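PDB 4F1V: putative alkaline phosphatase from Pseudomonas fluorescens, which binds phosphate with high affinity in the periplasm and probably hands it to an ABC transporter for import. Local coordinates for residues T9-L14 with G292-I297. Residues are numbered along the deposited sequence; the frame is centred on the assembly and turned at random. Where two conformers were deposited one is given.
With PI (hydrogenphosphate ion), chain B.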
ATOM      1  N   THR A   9       3.949   2.194  -6.270  1.00  2.94           N
ATOM      2  CA  THR A   9       4.320   3.592  -6.253  1.00  2.88           C
ATOM      3  C   THR A   9       3.978   4.300  -4.934  1.00  3.45           C
ATOM      4  O   THR A   9       4.635   5.293  -4.596  1.00  3.31           O
ATOM      5  CB  THR A   9       3.730   4.394  -7.456  1.00  3.11           C
ATOM      6  OG1 THR A   9       2.297   4.562  -7.308  1.00  3.56           O
ATOM      7  CG2 THR A   9       4.094   3.774  -8.769  1.00  4.38           C
ATOM      8  N   LEU A  10       2.994   3.804  -4.172  1.00  2.99           N
ATOM      9  CA  LEU A  10       2.578   4.509  -2.953  1.00  3.16           C
ATOM     10  C   LEU A  10       3.792   4.838  -2.069  1.00  3.19           C
ATOM     11  O   LEU A  10       3.867   5.988  -1.573  1.00  3.40           O
ATOM     12  CB  LEU A  10       1.448   3.743  -2.269  1.00  3.18           C
ATOM     13  CG  LEU A  10       1.049   4.156  -0.840  1.00  3.54           C
ATOM     14  CD1 LEU A  10      -0.403   3.889  -0.579  1.00  4.32           C
ATOM     15  CD2 LEU A  10       1.924   3.448   0.220  1.00  4.18           C
ATOM     16  N   PRO A  11       4.715   3.902  -1.837  1.00  3.17           N
ATOM     17  CA  PRO A  11       5.886   4.132  -0.958  1.00  3.37           C
ATOM     18  C   PRO A  11       7.202   4.334  -1.721  1.00  3.47           C
ATOM     19  O   PRO A  11       8.270   4.218  -1.154  1.00  4.08           O
ATOM     20  CB  PRO A  11       5.983   2.850  -0.139  1.00  4.59           C
ATOM     21  CG  PRO A  11       5.650   1.804  -1.178  1.00  4.51           C
ATOM     22  CD  PRO A  11       4.632   2.451  -2.130  1.00  3.16           C
ATOM     23  N   GLN A  12       7.131   4.625  -3.024  1.00  3.50           N
ATOM     24  CA  GLN A  12       8.408   4.628  -3.773  0.50  3.73           C
ATOM     25  C   GLN A  12       9.368   5.706  -3.263  1.00  4.49           C
ATOM     26  O   GLN A  12      10.573   5.460  -3.298  1.00  5.06           O
ATOM     27  CB  GLN A  12       8.206   4.790  -5.294  0.50  3.59           C
ATOM     28  CG  GLN A  12       7.737   6.215  -5.651  0.50  3.15           C
ATOM     29  CD  GLN A  12       7.416   6.387  -7.092  0.50  4.08           C
ATOM     30  OE1 GLN A  12       6.920   5.457  -7.757  0.50  4.91           O
ATOM     31  NE2 GLN A  12       7.733   7.546  -7.632  0.50  5.50           N
ATOM     32  N   ALA A  13       8.873   6.849  -2.751  1.00  4.67           N
ATOM     33  CA  ALA A  13       9.808   7.868  -2.259  1.00  5.31           C
ATOM     34  C   ALA A  13      10.507   7.415  -0.992  1.00  5.02           C
ATOM     35  O   ALA A  13      11.663   7.845  -0.735  1.00  6.24           O
ATOM     36  CB  ALA A  13       9.078   9.208  -2.041  1.00  6.41           C
ATOM     37  N   LEU A  14       9.899   6.552  -0.192  1.00  4.31           N
ATOM     38  CA  LEU A  14      10.586   5.966   0.939  1.00  4.75           C
ATOM     39  C   LEU A  14      11.764   5.103   0.448  1.00  4.22           C
ATOM     40  O   LEU A  14      12.908   5.284   0.894  1.00  4.86           O
ATOM     41  CB  LEU A  14       9.597   5.142   1.785  1.00  4.34           C
ATOM     42  CG  LEU A  14      10.238   4.250   2.819  1.00  4.84           C
ATOM     43  CD1 LEU A  14      11.023   5.055   3.826  1.00  5.77           C
ATOM     44  CD2 LEU A  14       9.187   3.386   3.511  1.00  5.87           C
ATOM     45  N   GLY A 292      -4.078   1.119   6.004  1.00  3.50           N
ATOM     46  CA  GLY A 292      -3.675  -0.278   5.784  1.00  3.73           C
ATOM     47  C   GLY A 292      -2.177  -0.383   5.745  1.00  3.32           C
ATOM     48  O   GLY A 292      -1.486   0.510   6.268  1.00  3.54           O
ATOM     49  N   PHE A 293      -1.655  -1.484   5.190  1.00  3.16           N
ATOM     50  CA  PHE A 293      -0.218  -1.738   5.111  1.00  2.90           C
ATOM     51  C   PHE A 293       0.238  -1.791   3.670  1.00  3.01           C
ATOM     52  O   PHE A 293      -0.484  -2.224   2.763  1.00  3.44           O
ATOM     53  CB  PHE A 293       0.189  -3.065   5.827  1.00  3.75           C
ATOM     54  CG  PHE A 293      -0.016  -2.981   7.319  1.00  3.62           C
ATOM     55  CD1 PHE A 293      -1.240  -3.296   7.897  1.00  4.87           C
ATOM     56  CD2 PHE A 293       1.010  -2.509   8.115  1.00  3.56           C
ATOM     57  CE1 PHE A 293      -1.421  -3.163   9.269  1.00  5.41           C
ATOM     58  CE2 PHE A 293       0.823  -2.382   9.484  1.00  4.78           C
ATOM     59  CZ  PHE A 293      -0.376  -2.732  10.073  1.00  5.13           C
ATOM     60  N   THR A 294       1.498  -1.367   3.473  1.00  3.09           N
ATOM     61  CA  THR A 294       2.223  -1.684   2.223  1.00  2.81           C
ATOM     62  C   THR A 294       3.357  -2.640   2.580  1.00  2.73           C
ATOM     63  O   THR A 294       3.884  -2.573   3.695  1.00  3.04           O
ATOM     64  CB  THR A 294       2.692  -0.408   1.523  1.00  3.21           C
ATOM     65  OG1 THR A 294       3.306  -0.764   0.288  1.00  3.50           O
ATOM     66  CG2 THR A 294       3.658   0.433   2.328  1.00  4.25           C
ATOM     67  N   ASN A 295       3.701  -3.531   1.648  1.00  3.25           N
ATOM     68  CA  ASN A 295       4.418  -4.778   1.943  1.00  2.85           C
ATOM     69  C   ASN A 295       5.654  -4.967   1.065  1.00  3.02           C
ATOM     70  O   ASN A 295       5.828  -4.343   0.021  1.00  3.22           O
ATOM     71  CB  ASN A 295       3.466  -5.984   1.756  1.00  3.13           C
ATOM     72  CG  ASN A 295       2.113  -5.673   2.376  1.00  3.62           C
ATOM     73  OD1 ASN A 295       2.038  -5.297   3.564  1.00  4.47           O
ATOM     74  ND2 ASN A 295       1.085  -5.841   1.617  1.00  4.19           N
ATOM     75  N   LEU A 296       6.503  -5.901   1.550  0.70  3.18           N
ATOM     76  CA  LEU A 296       7.678  -6.407   0.787  0.70  3.74           C
ATOM     77  C   LEU A 296       7.403  -7.858   0.368  0.70  2.78           C
ATOM     78  O   LEU A 296       6.787  -8.632   1.115  0.70  3.27           O
ATOM     79  CB  LEU A 296       8.907  -6.448   1.691  0.70  3.65           C
ATOM     80  CG  LEU A 296       9.320  -5.169   2.442  0.70  4.48           C
ATOM     81  CD1 LEU A 296      10.570  -5.394   3.284  0.70  5.21           C
ATOM     82  CD2 LEU A 296       9.485  -4.011   1.516  0.70  5.10           C
ATOM     83  N   ILE A 297       7.935  -8.233  -0.792  0.65  2.83           N
ATOM     84  CA  ILE A 297       7.943  -9.607  -1.262  0.65  2.44           C
ATOM     85  C   ILE A 297       9.388  -9.932  -1.667  0.65  2.65           C
ATOM     86  O   ILE A 297       9.975  -9.257  -2.515  0.65  2.87           O
ATOM     87  CB  ILE A 297       7.010  -9.800  -2.456  0.65  2.87           C
ATOM     88  CG1 ILE A 297       5.556  -9.424  -2.082  0.65  2.71           C
ATOM     89  CG2 ILE A 297       7.063 -11.261  -2.969  0.65  3.11           C
ATOM     90  CD1 ILE A 297       4.661  -9.252  -3.320  0.65  2.60           C
TER
HETATM   91  P    PI B1401       0.458   1.353  -6.102  1.00  2.78           P
HETATM   92  O1   PI B1401       0.301  -0.139  -6.394  1.00  2.77           O
HETATM   93  O2   PI B1401       1.301   2.046  -7.175  1.00  3.22           O
HETATM   94  O3   PI B1401      -0.918   2.015  -5.956  1.00  3.08           O
HETATM   95  O4   PI B1401       1.228   1.507  -4.760  1.00  3.15           O
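Thr294 faces Leu10 and Pro11 with both branches of its side chain: CG2 meets both residues, OG1 the proline ring alone. The CG2 methyl of Thr294 lies 4.1 Å from Leu10 CD2, a plain methyl-to-methyl contact, and also comes near Pro11 CB. The hydroxyl takes the other direction: Thr294 OG1 sits 3.8 Å from Pro11 CG, a van der Waals approach to the ring carbon, while its hydrogen bond goes to Asp63, a residue of the phosphate pocket. This division follows from the first torsion, chi1 -176°, which sets OG1 anti to the backbone N and leaves CG2 between N and the carbonyl carbon. Leu10 reaches across with CD2 alone, and its side chain runs at a slant to that of Thr294, as does the proline ring.

A type I turn from Thr9 to Gln12, closed by Gln12 N to Thr9 O, leads into the helix, with Pro11 as its N-cap residue. The first two residues of this turn bind phosphate. Thr9 N donates to phosphate O2 at 2.8 Å, and Thr9 OG1 donates to that oxygen at 2.7 Å, so one residue grips O2 twice. Leu10 N donates to a second oxygen, O4, at 3.0 Å with an N-H...O angle of 165°. Ser33, Arg142, Ser146, Gly147 and Thr148 also hydrogen-bond to the anion.

The contact thus sets the loop after strand 5-7 against strand 291-299, which runs antiparallel beside strand 59-62 in the mixed sheet of this Venus flytrap fold. Across the interface the chemistry is weak and mostly apolar, burying just 100 Å², whereas Thr294 OG1 bonds Asp63, and Thr9 and Leu10 bond phosphate; this is consistent with Thr294 acting from the second shell, positioning Asp63 and packing against the loop without touching the anion.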